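Citryl-spermidine/3,4-dihydroxybenzoyl-citryl-spermidine:spermidine ligase (Bacillus anthracis, PDB 3TO3) catalyses the ATP-dependent condensation of spermidine with citryl-spermidine intermediates in the biosynthesis of the catecholate siderophore petrobactin. Local coordinates at residues Val300-Ile304 / Tyr363-Gly367; Ile56-Glu61 / Glu106-Val110; Ile422-Ile426 / Ala511-Phe515; Leu416-Ala421 / Leu451-Ile455. All coordinates share one frame; numbering follows the deposited sequence.

Overall arrangement
Following the chain from the N terminus, contact 2 closes first: strand 52-59 and helix 100-110 meet after the other strands of the N-terminal antiparallel sheet have been laid down. Contact 1 comes next, joining strand 297-306 to the loop entering strand 367-371 in the large mixed sheet near the ATP site. Contacts 4 and 3 then cross. Both start on helix 410-432; residues 416-421 meet strand 451-457 of that same mixed sheet, and residues 422-426 go on to helix 502-528. Their centres lie about 12 Å apart, whereas contact 2 is remote, its centre about 38 Å from those of contacts 1 and 3.

Contact 1: Val300-Ile304 / Tyr363-Gly367; sequences VSLNI and YGSLG
Ser301 and Gly367 make the backbone end of a buried, mostly polar contact, where strand 297-306 of the mixed sheet meets the loop entering its antiparallel neighbour, strand 367-371. Ser301 N donates to Gly367 O at 3.3 Å, and Val300 CA adds a CA-H...O contact of 3.6 Å to the same Gly367 O. From there the loop departs from strand geometry, and side chains take over the pairing. With its hydroxyl swung opposite the carbonyl carbon (chi1 -75°), Ser301 reaches over to Gly364, and OG gives a short 2.6 Å hydrogen bond to Gly364 O. Its CB packs against the Ser365 carbonyl. Two residues along the strand, Asn303 OD1 accepts from Ser365 OG at 2.8 Å, the donor well bent from the C=O direction (117°). The amide end of Asn303 serves the loop a second time through a water, which donates to Tyr363 O at 3.1 Å and accepts a weak bond from Asn303 ND2. Gln250 on helix 248-258 staples the same two segments, its amide bonding Asn303 N and Ser365 O. Strand 297-306 also carries Lys299, an ATP ligand, and the Val300 side chain lies about 9 Å from the nucleotide. The arrangement is that of an antiparallel ladder fraying into a connecting loop, its serine and asparagine side chains continuing the cross-links away from the ATP site.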
loop_
_atom_site.group_PDB
_atom_site.type_symbol
_atom_site.label_atom_id
_atom_site.label_comp_id
_atom_site.label_asym_id
_atom_site.label_seq_id
_atom_site.Cartn_x
_atom_site.Cartn_y
_atom_site.Cartn_z
ATOM N N VAL B 300 16.103 -13.512 -0.963
ATOM C CA VAL B 300 16.237 -12.169 -0.416
ATOM C C VAL B 300 14.914 -11.596 0.042
ATOM O O VAL B 300 13.856 -12.070 -0.359
ATOM C CB VAL B 300 16.899 -11.214 -1.417
ATOM C CG1 VAL B 300 18.315 -11.645 -1.680
ATOM C CG2 VAL B 300 16.116 -11.198 -2.744
ATOM N N SER B 301 14.980 -10.594 0.913
ATOM C CA SER B 301 13.776 -9.953 1.434
ATOM C C SER B 301 12.966 -9.285 0.309
ATOM O O SER B 301 13.535 -8.656 -0.580
ATOM C CB SER B 301 14.178 -8.900 2.457
ATOM O OG SER B 301 14.580 -9.527 3.656
ATOM N N LEU B 302 11.650 -9.438 0.321
ATOM C CA LEU B 302 10.837 -8.685 -0.621
ATOM C C LEU B 302 9.588 -8.199 0.067
ATOM O O LEU B 302 8.808 -9.006 0.563
ATOM C CB LEU B 302 10.505 -9.579 -1.792
ATOM C CG LEU B 302 10.018 -8.959 -3.088
ATOM C CD1 LEU B 302 11.060 -8.002 -3.701
ATOM C CD2 LEU B 302 9.636 -10.111 -4.040
ATOM N N ASN B 303 9.309 -6.903 0.083
ATOM C CA ASN B 303 8.119 -6.602 0.827
ATOM C C ASN B 303 6.960 -6.458 -0.145
ATOM O O ASN B 303 6.515 -5.364 -0.453
ATOM C CB ASN B 303 8.344 -5.234 1.497
ATOM C CG ASN B 303 8.893 -5.346 2.920
ATOM O OD1 ASN B 303 10.058 -5.731 3.142
ATOM N ND2 ASN B 303 8.061 -4.992 3.889
ATOM N N ILE B 304 6.269 -7.569 -0.323
ATOM C CA ILE B 304 5.110 -7.671 -1.190
ATOM C C ILE B 304 4.325 -8.806 -0.571
ATOM O O ILE B 304 4.868 -9.667 0.154
ATOM C CB ILE B 304 5.386 -8.017 -2.722
ATOM C CG1 ILE B 304 5.900 -9.442 -2.894
ATOM C CG2 ILE B 304 6.270 -6.999 -3.443
ATOM C CD1 ILE B 304 5.953 -9.881 -4.349
ATOM N N TYR B 363 10.839 -4.633 9.809
ATOM C CA TYR B 363 11.149 -5.954 10.324
ATOM C C TYR B 363 11.227 -6.991 9.198
ATOM O O TYR B 363 10.242 -7.213 8.482
ATOM C CB TYR B 363 10.043 -6.367 11.293
ATOM C CG TYR B 363 10.353 -7.596 12.127
ATOM C CD1 TYR B 363 11.467 -7.627 12.970
ATOM C CD2 TYR B 363 9.516 -8.708 12.102
ATOM C CE1 TYR B 363 11.749 -8.741 13.742
ATOM C CE2 TYR B 363 9.785 -9.827 12.879
ATOM C CZ TYR B 363 10.901 -9.834 13.698
ATOM O OH TYR B 363 11.181 -10.932 14.466
ATOM N N GLY B 364 12.378 -7.666 9.096
ATOM C CA GLY B 364 12.612 -8.673 8.070
ATOM C C GLY B 364 12.924 -8.210 6.665
ATOM O O GLY B 364 13.019 -9.009 5.720
ATOM N N SER B 365 13.098 -6.906 6.527
ATOM C CA SER B 365 13.148 -6.274 5.218
ATOM C C SER B 365 14.483 -6.290 4.511
ATOM O O SER B 365 14.540 -5.967 3.336
ATOM C CB SER B 365 12.665 -4.824 5.337
ATOM O OG SER B 365 11.254 -4.828 5.484
ATOM N N LEU B 366 15.574 -6.542 5.226
ATOM C CA LEU B 366 16.849 -6.646 4.546
ATOM C C LEU B 366 17.627 -7.882 5.009
ATOM O O LEU B 366 18.387 -7.823 5.961
ATOM C CB LEU B 366 17.600 -5.378 4.932
ATOM C CG LEU B 366 18.794 -4.926 4.142
ATOM C CD1 LEU B 366 18.458 -4.962 2.704
ATOM C CD2 LEU B 366 19.032 -3.524 4.614
ATOM N N GLY B 367 17.646 -8.914 4.202
ATOM C CA GLY B 367 18.174 -10.160 4.676
ATOM C C GLY B 367 18.468 -10.997 3.477
ATOM O O GLY B 367 17.854 -10.811 2.441
HETATM O O HOH W 1 8.261 -5.240 7.185
#

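Contact 2: Ile56-Glu61 / Glu106-Val110; sequences IQGLDE and EVFRV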
loop_
_atom_site.group_PDB
_atom_site.type_symbol
_atom_site.label_atom_id
_atom_site.label_comp_id
_atom_site.label_asym_id
_atom_site.label_seq_id
_atom_site.Cartn_x
_atom_site.Cartn_y
_atom_site.Cartn_z
ATOM N N ILE B 56 -25.937 -21.866 -2.564
ATOM C CA ILE B 56 -25.371 -20.960 -1.574
ATOM C C ILE B 56 -26.224 -19.715 -1.415
ATOM O O ILE B 56 -26.525 -19.026 -2.390
ATOM C CB ILE B 56 -23.929 -20.532 -1.953
ATOM C CG1 ILE B 56 -23.024 -21.732 -2.140
ATOM C CG2 ILE B 56 -23.324 -19.593 -0.912
ATOM C CD1 ILE B 56 -21.802 -21.411 -3.019
ATOM N N GLN B 57 -26.585 -19.417 -0.175
ATOM C CA GLN B 57 -27.425 -18.254 0.150
ATOM C C GLN B 57 -26.654 -16.933 0.144
ATOM O O GLN B 57 -25.509 -16.872 0.579
ATOM C CB GLN B 57 -28.024 -18.443 1.543
ATOM C CG GLN B 57 -29.018 -19.573 1.665
ATOM C CD GLN B 57 -30.249 -19.350 0.801
ATOM O OE1 GLN B 57 -30.734 -18.217 0.667
ATOM N NE2 GLN B 57 -30.754 -20.432 0.196
ATOM N N GLY B 58 -27.300 -15.865 -0.298
ATOM C CA GLY B 58 -26.754 -14.523 -0.115
ATOM C C GLY B 58 -27.871 -13.486 -0.019
ATOM O O GLY B 58 -29.059 -13.830 -0.059
ATOM N N LEU B 59 -27.492 -12.218 0.128
ATOM C CA LEU B 59 -28.436 -11.100 0.128
ATOM C C LEU B 59 -27.824 -9.978 -0.684
ATOM O O LEU B 59 -26.634 -9.704 -0.544
ATOM C CB LEU B 59 -28.672 -10.581 1.549
ATOM C CG LEU B 59 -29.507 -11.396 2.528
ATOM C CD1 LEU B 59 -29.509 -10.707 3.918
ATOM C CD2 LEU B 59 -30.935 -11.582 2.015
ATOM N N ASP B 60 -28.620 -9.322 -1.525
ATOM C CA ASP B 60 -28.106 -8.197 -2.298
ATOM C C ASP B 60 -28.105 -6.949 -1.441
ATOM O O ASP B 60 -28.450 -7.005 -0.268
ATOM C CB ASP B 60 -28.856 -7.994 -3.618
ATOM C CG ASP B 60 -30.316 -7.647 -3.435
ATOM O OD1 ASP B 60 -30.734 -7.241 -2.327
ATOM O OD2 ASP B 60 -31.052 -7.753 -4.437
ATOM N N GLU B 61 -27.696 -5.824 -2.005
ATOM C CA GLU B 61 -27.556 -4.616 -1.199
ATOM C C GLU B 61 -28.893 -4.062 -0.684
ATOM O O GLU B 61 -28.935 -3.348 0.316
ATOM C CB GLU B 61 -26.736 -3.558 -1.944
ATOM C CG GLU B 61 -26.993 -3.484 -3.437
ATOM C CD GLU B 61 -26.216 -2.358 -4.100
ATOM O OE1 GLU B 61 -26.439 -2.127 -5.309
ATOM O OE2 GLU B 61 -25.389 -1.704 -3.418
ATOM N N GLU B 106 -22.284 -10.599 -1.150
ATOM C CA GLU B 106 -23.638 -11.131 -0.984
ATOM C C GLU B 106 -23.651 -12.348 -0.051
ATOM O O GLU B 106 -24.484 -12.470 0.829
ATOM C CB GLU B 106 -24.281 -11.415 -2.353
ATOM C CG GLU B 106 -24.328 -10.149 -3.209
ATOM C CD GLU B 106 -25.173 -10.246 -4.480
ATOM O OE1 GLU B 106 -25.222 -11.327 -5.090
ATOM O OE2 GLU B 106 -25.782 -9.215 -4.874
ATOM N N VAL B 107 -22.692 -13.235 -0.232
ATOM C CA VAL B 107 -22.557 -14.393 0.624
ATOM C C VAL B 107 -22.245 -14.041 2.086
ATOM O O VAL B 107 -22.709 -14.699 3.006
ATOM C CB VAL B 107 -21.488 -15.330 0.003
ATOM C CG1 VAL B 107 -20.907 -16.282 1.024
ATOM C CG2 VAL B 107 -22.122 -16.062 -1.140
ATOM N N PHE B 108 -21.472 -12.986 2.306
ATOM C CA PHE B 108 -21.143 -12.577 3.670
ATOM C C PHE B 108 -22.106 -11.560 4.329
ATOM O O PHE B 108 -21.839 -11.045 5.427
ATOM C CB PHE B 108 -19.651 -12.245 3.817
ATOM C CG PHE B 108 -18.751 -13.454 3.600
ATOM C CD1 PHE B 108 -18.860 -14.575 4.414
ATOM C CD2 PHE B 108 -17.823 -13.483 2.579
ATOM C CE1 PHE B 108 -18.057 -15.698 4.214
ATOM C CE2 PHE B 108 -17.003 -14.614 2.373
ATOM C CZ PHE B 108 -17.125 -15.718 3.193
ATOM N N ARG B 109 -23.209 -11.245 3.649
ATOM C CA ARG B 109 -24.295 -10.550 4.326
ATOM C C ARG B 109 -25.075 -11.570 5.174
ATOM O O ARG B 109 -25.695 -11.239 6.174
ATOM C CB ARG B 109 -25.231 -9.860 3.338
ATOM C CG ARG B 109 -24.641 -8.662 2.660
ATOM C CD ARG B 109 -25.727 -7.671 2.178
ATOM N NE ARG B 109 -25.082 -6.506 1.576
ATOM C CZ ARG B 109 -24.548 -6.486 0.356
ATOM N NH1 ARG B 109 -24.606 -7.562 -0.426
ATOM N NH2 ARG B 109 -23.964 -5.381 -0.090
ATOM N N VAL B 110 -25.072 -12.814 4.725
ATOM C CA VAL B 110 -25.697 -13.902 5.444
ATOM C C VAL B 110 -24.785 -14.463 6.525
ATOM O O VAL B 110 -25.222 -14.740 7.629
ATOM C CB VAL B 110 -26.103 -15.010 4.459
ATOM C CG1 VAL B 110 -26.587 -16.230 5.195
ATOM C CG2 VAL B 110 -27.166 -14.487 3.485
HETATM O O HOH W 2 -23.777 -17.969 2.901
#
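Helix 100-110 packs crosswise against the end of strand 52-59 in the N-terminal antiparallel sheet, its last turns meeting Gly58 and Leu59. The axes of residues 56-59 and 106-110 run at 91° and approach to 5.2 Å, a closeness that the missing side chain of Gly58 permits: its CA lies 3.2 Å from Glu106 O. That carbonyl accepts a hydrogen bond from Leu59 N at 3.1 Å, the donor standing 44° above the carbonyl plane. Arg109 returns the grip. Its chain, extended from CG to NE, runs past the Leu59 carbonyl oxygen, and NH1 donates to Leu59 O at 3.0 Å, while Glu61 CA lies over one face of the guanidinium. Apolar contacts flank these bonds: Ile56 CG2 meets Val107 CG2 at 3.7 Å, and the Leu59 and Val110 side chains cross at about a right angle, Leu59 CG lying 4.0 Å from Val110 CG2. A water donates to Gln57 O and, weakly, to Val107 O. The Glu106 carboxylate turns to Tyr68 and Arg89 on the strands and to Gln102 on its own helix. Strand 65-74 pairs with strand 52-59 through Tyr68 and Val66, and helix 18-37 packs nearby, with Val32 on Ile56 and Leu35 on Phe108.

Contact 3: Ile422-Ile426 / Ala511-Phe515; sequences IIPVI and ALFLF
Ile422 and Ile426 face Leu512 and Phe513 in a purely apolar helix-helix packing between helices 410-432 and 502-528. The axes of the two short segments come no closer than 11.8 Å and are inclined at 133°, so large side chains span the gap. Both deviate from regular geometry here: helix 422-426 is kinked at Pro424, whose N carries no hydrogen for the turn before, and residues 511-515 form a wider pi-type turn.

The aliphatic contacts gather on one methyl. Leu512 holds CG on the carbonyl side of its CA (chi1 -174°), which carries CD2 across to Ile422 CG2 at 3.9 Å and to Ile426 CG1 at 4.0 Å; Val425 CG1 is a looser third neighbour. The aromatic contacts belong to the far end of the Phe513 ring, approached obliquely by both isoleucines. Helix 532-547 closes over this ring, with Trp536 stacked edge-to-face on it and Val539 alongside, while Ile543 and Phe547 cover Ile426. The packing thus joins three helices of the C-terminal part of the enzyme. At the ring, Phe513 CZ touches Ile422 CG2 at 3.9 Å and Ile426 CD1 at 4.0 Å, and Leu512 CD2 rests over one face, offset toward the rim.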
loop_
_atom_site.group_PDB
_atom_site.type_symbol
_atom_site.label_atom_id
_atom_site.label_comp_id
_atom_site.label_asym_id
_atom_site.label_seq_id
_atom_site.Cartn_x
_atom_site.Cartn_y
_atom_site.Cartn_z
ATOM N N ILE B 422 8.163 -39.793 -1.882
ATOM C CA ILE B 422 7.324 -39.688 -0.704
ATOM C C ILE B 422 7.885 -40.483 0.487
ATOM O O ILE B 422 7.849 -40.033 1.637
ATOM C CB ILE B 422 5.866 -40.107 -1.026
ATOM C CG1 ILE B 422 5.129 -38.950 -1.693
ATOM C CG2 ILE B 422 5.110 -40.535 0.245
ATOM C CD1 ILE B 422 5.407 -38.792 -3.161
ATOM N N ILE B 423 8.400 -41.669 0.210
ATOM C CA ILE B 423 8.903 -42.519 1.278
ATOM C C ILE B 423 10.016 -41.873 2.136
ATOM O O ILE B 423 9.982 -41.987 3.354
ATOM C CB ILE B 423 9.307 -43.899 0.733
ATOM C CG1 ILE B 423 8.085 -44.567 0.092
ATOM C CG2 ILE B 423 9.940 -44.795 1.835
ATOM C CD1 ILE B 423 6.912 -44.722 1.027
ATOM N N PRO B 424 10.995 -41.193 1.505
ATOM C CA PRO B 424 12.098 -40.663 2.316
ATOM C C PRO B 424 11.645 -39.536 3.224
ATOM O O PRO B 424 12.188 -39.393 4.305
ATOM C CB PRO B 424 13.099 -40.143 1.281
ATOM C CG PRO B 424 12.723 -40.843 0.006
ATOM C CD PRO B 424 11.228 -40.971 0.068
ATOM N N VAL B 425 10.675 -38.741 2.795
ATOM C CA VAL B 425 10.129 -37.737 3.680
ATOM C C VAL B 425 9.501 -38.401 4.901
ATOM O O VAL B 425 9.730 -37.965 6.026
ATOM C CB VAL B 425 9.057 -36.863 2.986
ATOM C CG1 VAL B 425 8.513 -35.860 3.969
ATOM C CG2 VAL B 425 9.629 -36.152 1.748
ATOM N N ILE B 426 8.721 -39.461 4.684
ATOM C CA ILE B 426 8.038 -40.150 5.788
ATOM C C ILE B 426 9.070 -40.863 6.663
ATOM O O ILE B 426 8.969 -40.877 7.901
ATOM C CB ILE B 426 6.962 -41.150 5.257
ATOM C CG1 ILE B 426 5.870 -40.377 4.524
ATOM C CG2 ILE B 426 6.336 -41.946 6.378
ATOM C CD1 ILE B 426 4.821 -41.248 3.845
ATOM N N ALA B 511 0.431 -31.673 4.952
ATOM C CA ALA B 511 1.316 -30.969 4.052
ATOM C C ALA B 511 1.701 -31.853 2.851
ATOM O O ALA B 511 1.443 -31.503 1.695
ATOM C CB ALA B 511 2.513 -30.421 4.772
ATOM N N LEU B 512 2.347 -32.977 3.124
ATOM C CA LEU B 512 2.739 -33.888 2.049
ATOM C C LEU B 512 1.572 -34.360 1.164
ATOM O O LEU B 512 1.689 -34.349 -0.065
ATOM C CB LEU B 512 3.491 -35.101 2.608
ATOM C CG LEU B 512 4.077 -36.067 1.571
ATOM C CD1 LEU B 512 5.153 -35.409 0.649
ATOM C CD2 LEU B 512 4.649 -37.303 2.286
ATOM N N PHE B 513 0.466 -34.770 1.785
ATOM C CA PHE B 513 -0.609 -35.485 1.080
ATOM C C PHE B 513 -1.750 -34.580 0.671
ATOM O O PHE B 513 -1.899 -34.294 -0.492
ATOM C CB PHE B 513 -1.122 -36.678 1.893
ATOM C CG PHE B 513 -0.178 -37.858 1.886
ATOM C CD1 PHE B 513 0.591 -38.133 0.773
ATOM C CD2 PHE B 513 -0.043 -38.666 2.990
ATOM C CE1 PHE B 513 1.463 -39.204 0.746
ATOM C CE2 PHE B 513 0.831 -39.722 2.979
ATOM C CZ PHE B 513 1.592 -39.998 1.853
ATOM N N LEU B 514 -2.512 -34.099 1.642
ATOM C CA LEU B 514 -3.674 -33.281 1.376
ATOM C C LEU B 514 -3.388 -32.095 0.436
ATOM O O LEU B 514 -4.066 -31.945 -0.560
ATOM C CB LEU B 514 -4.322 -32.832 2.700
ATOM C CG LEU B 514 -5.711 -32.181 2.640
ATOM C CD1 LEU B 514 -6.390 -32.166 4.015
ATOM C CD2 LEU B 514 -5.600 -30.769 2.125
ATOM N N PHE B 515 -2.398 -31.258 0.729
ATOM C CA PHE B 515 -2.157 -30.063 -0.113
ATOM C C PHE B 515 -1.178 -30.267 -1.262
ATOM O O PHE B 515 -0.933 -29.342 -2.019
ATOM C CB PHE B 515 -1.666 -28.850 0.711
ATOM C CG PHE B 515 -2.695 -28.308 1.649
ATOM C CD1 PHE B 515 -3.898 -27.805 1.165
ATOM C CD2 PHE B 515 -2.470 -28.313 3.036
ATOM C CE1 PHE B 515 -4.869 -27.319 2.047
ATOM C CE2 PHE B 515 -3.431 -27.821 3.928
ATOM C CZ PHE B 515 -4.631 -27.326 3.438
#

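Contact 4: Leu416-Ala421 / Leu451-Ile455; sequences LLIQKA and LPVRI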
loop_
_atom_site.group_PDB
_atom_site.type_symbol
_atom_site.label_atom_id
_atom_site.label_comp_id
_atom_site.label_asym_id
_atom_site.label_seq_id
_atom_site.Cartn_x
_atom_site.Cartn_y
_atom_site.Cartn_z
ATOM N N LEU B 416 7.212 -45.861 -8.613
ATOM C CA LEU B 416 8.553 -45.277 -8.531
ATOM C C LEU B 416 8.542 -43.924 -7.860
ATOM O O LEU B 416 9.460 -43.623 -7.111
ATOM C CB LEU B 416 9.199 -45.137 -9.889
ATOM C CG LEU B 416 9.670 -46.485 -10.379
ATOM C CD1 LEU B 416 9.593 -46.560 -11.922
ATOM C CD2 LEU B 416 11.072 -46.742 -9.811
ATOM N N LEU B 417 7.519 -43.115 -8.140
ATOM C CA LEU B 417 7.476 -41.766 -7.616
ATOM C C LEU B 417 7.382 -41.822 -6.095
ATOM O O LEU B 417 8.152 -41.182 -5.393
ATOM C CB LEU B 417 6.292 -40.959 -8.193
ATOM C CG LEU B 417 6.219 -39.540 -7.614
ATOM C CD1 LEU B 417 7.376 -38.606 -8.111
ATOM C CD2 LEU B 417 4.847 -38.909 -7.872
ATOM N N ILE B 418 6.427 -42.599 -5.606
ATOM C CA ILE B 418 6.221 -42.784 -4.192
ATOM C C ILE B 418 7.514 -43.326 -3.545
ATOM O O ILE B 418 7.953 -42.814 -2.495
ATOM C CB ILE B 418 5.070 -43.776 -3.930
ATOM C CG1 ILE B 418 3.760 -43.298 -4.586
ATOM C CG2 ILE B 418 4.866 -43.988 -2.473
ATOM C CD1 ILE B 418 3.388 -41.928 -4.222
ATOM N N GLN B 419 8.127 -44.334 -4.179
ATOM C CA GLN B 419 9.310 -44.996 -3.602
ATOM C C GLN B 419 10.510 -44.080 -3.481
ATOM O O GLN B 419 11.259 -44.191 -2.525
ATOM C CB GLN B 419 9.720 -46.262 -4.357
ATOM C CG GLN B 419 8.716 -47.379 -4.293
ATOM C CD GLN B 419 9.284 -48.705 -4.772
ATOM O OE1 GLN B 419 10.359 -48.761 -5.376
ATOM N NE2 GLN B 419 8.572 -49.786 -4.481
ATOM N N LYS B 420 10.705 -43.212 -4.469
ATOM C CA LYS B 420 11.828 -42.276 -4.485
ATOM C C LYS B 420 11.572 -40.893 -3.915
ATOM O O LYS B 420 12.509 -40.151 -3.665
ATOM C CB LYS B 420 12.325 -42.122 -5.920
ATOM C CG LYS B 420 13.346 -43.156 -6.352
ATOM C CD LYS B 420 12.818 -44.574 -6.340
ATOM C CE LYS B 420 13.972 -45.584 -6.496
ATOM N NZ LYS B 420 13.594 -46.936 -5.971
ATOM N N ALA B 421 10.318 -40.546 -3.670
ATOM C CA ALA B 421 9.977 -39.175 -3.312
ATOM C C ALA B 421 9.279 -39.096 -1.986
ATOM O O ALA B 421 9.624 -38.269 -1.145
ATOM C CB ALA B 421 9.150 -38.488 -4.374
ATOM N N LEU B 451 11.834 -40.993 -15.719
ATOM C CA LEU B 451 11.906 -42.070 -14.740
ATOM C C LEU B 451 12.347 -41.481 -13.402
ATOM O O LEU B 451 13.412 -40.872 -13.329
ATOM C CB LEU B 451 12.951 -43.094 -15.161
ATOM C CG LEU B 451 13.067 -44.269 -14.195
ATOM C CD1 LEU B 451 11.832 -45.129 -14.370
ATOM C CD2 LEU B 451 14.347 -45.094 -14.403
ATOM N N PRO B 452 11.526 -41.642 -12.350
ATOM C CA PRO B 452 11.886 -41.002 -11.079
ATOM C C PRO B 452 13.118 -41.647 -10.456
ATOM O O PRO B 452 13.161 -42.868 -10.299
ATOM C CB PRO B 452 10.635 -41.210 -10.212
ATOM C CG PRO B 452 9.487 -41.392 -11.246
ATOM C CD PRO B 452 10.159 -42.194 -12.332
ATOM N N VAL B 453 14.084 -40.814 -10.072
ATOM C CA VAL B 453 15.357 -41.256 -9.517
ATOM C C VAL B 453 15.465 -41.003 -8.008
ATOM O O VAL B 453 15.717 -41.926 -7.229
ATOM C CB VAL B 453 16.564 -40.664 -10.284
ATOM C CG1 VAL B 453 17.876 -41.135 -9.669
ATOM C CG2 VAL B 453 16.500 -41.083 -11.754
ATOM N N ARG B 454 15.365 -39.730 -7.620
ATOM C CA ARG B 454 15.584 -39.309 -6.251
ATOM C C ARG B 454 14.911 -37.946 -6.009
ATOM O O ARG B 454 14.464 -37.286 -6.960
ATOM C CB ARG B 454 17.097 -39.282 -5.949
ATOM C CG ARG B 454 17.866 -38.244 -6.767
ATOM C CD ARG B 454 19.262 -38.703 -7.082
ATOM N NE ARG B 454 20.211 -38.405 -6.014
ATOM C CZ ARG B 454 21.363 -37.768 -6.191
ATOM N NH1 ARG B 454 21.718 -37.333 -7.396
ATOM N NH2 ARG B 454 22.153 -37.558 -5.156
ATOM N N ILE B 455 14.792 -37.561 -4.734
ATOM C CA ILE B 455 14.165 -36.302 -4.344
ATOM C C ILE B 455 15.156 -35.258 -3.775
ATOM O O ILE B 455 16.133 -35.595 -3.098
ATOM C CB ILE B 455 13.035 -36.557 -3.329
ATOM C CG1 ILE B 455 12.019 -35.432 -3.397
ATOM C CG2 ILE B 455 13.575 -36.746 -1.928
ATOM C CD1 ILE B 455 11.452 -35.267 -4.809
HETATM O O HOH W 3 15.423 -39.518 -2.960
#
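Helix 410-432 lies along a beta hairpin, with Leu416, Leu417 and Ala421 set on Leu451, Pro452 and Ile455 of strand 451-457. The short segments run nearly the same way, 21° apart, with axes 7.1 Å from each other at their closest. At the start of the strand, Leu416 CD1 meets Leu451 CD1 at 3.6 Å, the two side chains meeting at a slant. The Pro452 ring points at the helix and packs against Leu416 CB, with CD at 3.9 Å, while its CG lies 4.1 Å from the backbone N of Leu417. At the other end, Ile455 sends CG1 away from its own N (chi1 -155°), bringing CD1 to 4.0 Å from Ala421 CB. The polar link here is indirect. Pro424 has no N-H to offer Lys420 O one turn back, and a water donates to this carbonyl at 3.1 Å while accepting from Ile455 N at 2.7 Å. Between the two ends Val453 and Arg454 both face Val446 on strand 443-448, forming a classic beta bulge; Arg454 NE donates to Arg343 O. The Leu417 side chain is about 13 Å from the bound ATP, but the hairpin of strands 443-448 and 451-457 lies in sequence between the magnesium ligands Asn442 and Asp459. A long helix followed by a hairpin flanked by metal ligands is consistent with a protein-kinase-like catalytic region.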